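Local coordinates for putative polyketide cyclase (Pseudomonas putida KT2440, PDB 3F7X), which is of unknown function but, with its SnoaL-like domain, may act as a polyketide cyclase, at residues L25-Y30 with I83-N88. Residues are numbered along the deposited sequence; the frame is centred on the assembly and turned at random.
Sequences LVNAYY and IVVMQN. With EDO (1,2-ethanediol), chain D.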
loop_
_atom_site.group_PDB
_atom_site.type_symbol
_atom_site.label_atom_id
_atom_site.label_comp_id
_atom_site.label_asym_id
_atom_site.label_seq_id
_atom_site.Cartn_x
_atom_site.Cartn_y
_atom_site.Cartn_z
ATOM N N LEU A 25 13.280 6.114 -12.415
ATOM C CA LEU A 25 13.261 7.065 -11.333
ATOM C C LEU A 25 13.041 6.350 -9.975
ATOM O O LEU A 25 13.760 6.564 -8.989
ATOM C CB LEU A 25 12.175 8.070 -11.600
ATOM C CG LEU A 25 12.028 9.191 -10.616
ATOM C CD1 LEU A 25 13.261 10.010 -10.410
ATOM C CD2 LEU A 25 10.858 10.123 -11.029
ATOM N N VAL A 26 12.049 5.459 -9.941
ATOM C CA VAL A 26 11.742 4.700 -8.725
ATOM C C VAL A 26 12.865 3.709 -8.428
ATOM O O VAL A 26 13.224 3.535 -7.271
ATOM C CB VAL A 26 10.337 4.068 -8.794
ATOM C CG1 VAL A 26 10.122 3.129 -7.623
ATOM C CG2 VAL A 26 9.272 5.180 -8.861
ATOM N N ASN A 27 13.425 3.063 -9.441
ATOM C CA ASN A 27 14.598 2.228 -9.200
ATOM C C ASN A 27 15.748 3.036 -8.579
ATOM O O ASN A 27 16.430 2.549 -7.693
ATOM C CB ASN A 27 15.109 1.615 -10.479
ATOM C CG ASN A 27 14.294 0.474 -10.967
ATOM O OD1 ASN A 27 13.632 -0.185 -10.221
ATOM N ND2 ASN A 27 14.398 0.200 -12.286
ATOM N N ALA A 28 15.960 4.261 -9.065
ATOM C CA ALA A 28 17.012 5.109 -8.512
ATOM C C ALA A 28 16.721 5.503 -7.060
ATOM O O ALA A 28 17.649 5.545 -6.253
ATOM C CB ALA A 28 17.205 6.374 -9.403
ATOM N N TYR A 29 15.454 5.760 -6.754
ATOM C CA TYR A 29 15.008 6.038 -5.409
ATOM C C TYR A 29 15.374 4.921 -4.475
ATOM O O TYR A 29 16.001 5.154 -3.433
ATOM C CB TYR A 29 13.500 6.283 -5.459
ATOM C CG TYR A 29 12.797 6.583 -4.152
ATOM C CD1 TYR A 29 12.640 7.901 -3.727
ATOM C CD2 TYR A 29 12.163 5.603 -3.442
ATOM C CE1 TYR A 29 11.940 8.189 -2.568
ATOM C CE2 TYR A 29 11.453 5.877 -2.281
ATOM C CZ TYR A 29 11.354 7.173 -1.837
ATOM O OH TYR A 29 10.656 7.496 -0.680
ATOM N N TYR A 30 15.050 3.695 -4.866
ATOM C CA TYR A 30 15.364 2.563 -4.007
ATOM C C TYR A 30 16.852 2.203 -3.988
ATOM O O TYR A 30 17.325 1.736 -2.961
ATOM C CB TYR A 30 14.489 1.357 -4.365
ATOM C CG TYR A 30 13.067 1.596 -3.878
ATOM C CD1 TYR A 30 12.810 1.825 -2.533
ATOM C CD2 TYR A 30 11.999 1.676 -4.743
ATOM C CE1 TYR A 30 11.523 2.103 -2.082
ATOM C CE2 TYR A 30 10.730 1.948 -4.314
ATOM C CZ TYR A 30 10.479 2.150 -2.990
ATOM O OH TYR A 30 9.209 2.417 -2.550
ATOM N N ILE A 83 12.378 -6.116 -5.075
ATOM C CA ILE A 83 11.679 -4.917 -5.472
ATOM C C ILE A 83 11.059 -5.105 -6.845
ATOM O O ILE A 83 11.754 -5.408 -7.820
ATOM C CB ILE A 83 12.580 -3.672 -5.473
ATOM C CG1 ILE A 83 13.353 -3.520 -4.137
ATOM C CG2 ILE A 83 11.737 -2.440 -5.770
ATOM C CD1 ILE A 83 14.462 -2.489 -4.194
ATOM N N VAL A 84 9.758 -4.884 -6.920
ATOM C CA VAL A 84 8.998 -4.914 -8.169
ATOM C C VAL A 84 8.427 -3.512 -8.374
ATOM O O VAL A 84 7.679 -3.023 -7.528
ATOM C CB VAL A 84 7.889 -5.974 -8.110
ATOM C CG1 VAL A 84 7.032 -5.883 -9.386
ATOM C CG2 VAL A 84 8.462 -7.345 -7.906
ATOM N N VAL A 85 8.824 -2.885 -9.456
ATOM C CA VAL A 85 8.456 -1.527 -9.790
ATOM C C VAL A 85 7.582 -1.536 -11.012
ATOM O O VAL A 85 7.899 -2.157 -12.011
ATOM C CB VAL A 85 9.697 -0.636 -10.033
ATOM C CG1 VAL A 85 9.287 0.780 -10.447
ATOM C CG2 VAL A 85 10.579 -0.609 -8.779
HETATM N N MSE A 86 6.439 -0.852 -10.914
HETATM C CA MSE A 86 5.433 -0.747 -11.974
HETATM C C MSE A 86 5.043 0.683 -12.211
HETATM O O MSE A 86 5.148 1.504 -11.307
HETATM C CB MSE A 86 4.220 -1.601 -11.587
HETATM C CG MSE A 86 4.614 -3.063 -11.390
HETATM SE SE MSE A 86 3.292 -4.156 -10.480
HETATM C CE MSE A 86 3.673 -3.607 -8.719
ATOM N N GLN A 87 4.586 1.011 -13.424
ATOM C CA GLN A 87 4.198 2.360 -13.743
ATOM C C GLN A 87 3.006 2.371 -14.677
ATOM O O GLN A 87 2.722 1.384 -15.349
ATOM C CB GLN A 87 5.330 3.164 -14.383
ATOM C CG GLN A 87 5.802 2.664 -15.770
ATOM C CD GLN A 87 6.762 3.616 -16.429
ATOM O OE1 GLN A 87 7.969 3.503 -16.230
ATOM N NE2 GLN A 87 6.230 4.551 -17.200
ATOM N N ASN A 88 2.345 3.518 -14.748
ATOM C CA ASN A 88 1.340 3.732 -15.790
ATOM C C ASN A 88 2.066 4.114 -17.110
ATOM O O ASN A 88 3.257 4.338 -17.132
ATOM C CB ASN A 88 0.231 4.677 -15.356
ATOM C CG ASN A 88 0.670 6.116 -15.206
ATOM O OD1 ASN A 88 1.864 6.427 -15.272
ATOM N ND2 ASN A 88 -0.292 6.991 -14.907
HETATM C C1 EDO D . 10.805 5.526 2.074
HETATM O O1 EDO D . 9.945 5.634 0.972
HETATM C C2 EDO D . 10.710 6.762 3.001
HETATM O O2 EDO D . 9.359 6.949 3.546
#
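Val85 meets Val26 through its CG1 methyl, which lies 3.8 Å from Val26 CG1, while its other methyl, CG2, comes to 3.4 Å from Asn27 OD1. Both Val85 methyls therefore face the helix, one against a buried aliphatic branch, the other against the amide oxygen of the exposed Asn27. One helical turn beyond Val26, Tyr30 CB, at the root of the aromatic side chain, meets Ile83 CD1 at 3.8 Å. Van der Waals contact alone joins the segments, whose axes run roughly antiparallel (149°) and 9.2 Å apart. Tyr30 in turn receives Tyr29 CD2 over the centre of one ring face, 3.7 Å above the plane. Tyr29 extends its ring with chi1 at 179°, CG opposite the backbone nitrogen, which brings OH within hydrogen-bonding distance, 2.6 Å, of O1 of a 1,2-ethanediol probably from the crystallisation liquor; His51 and Asn139 hold the same diol. Replacing Tyr29 by leucine would probably leave the diol without this hydroxyl partner and the Tyr30 face with less aromatic cover. Helix 22-35 packs against the curved sheet of the SnoaL-like alpha+beta fold, Val26 and Tyr30 also touching strands 93-104 and 118-130, while Val84 and Met86 of strand 76-87, outermost within this chain, point away from the helix and pack on the second subunit.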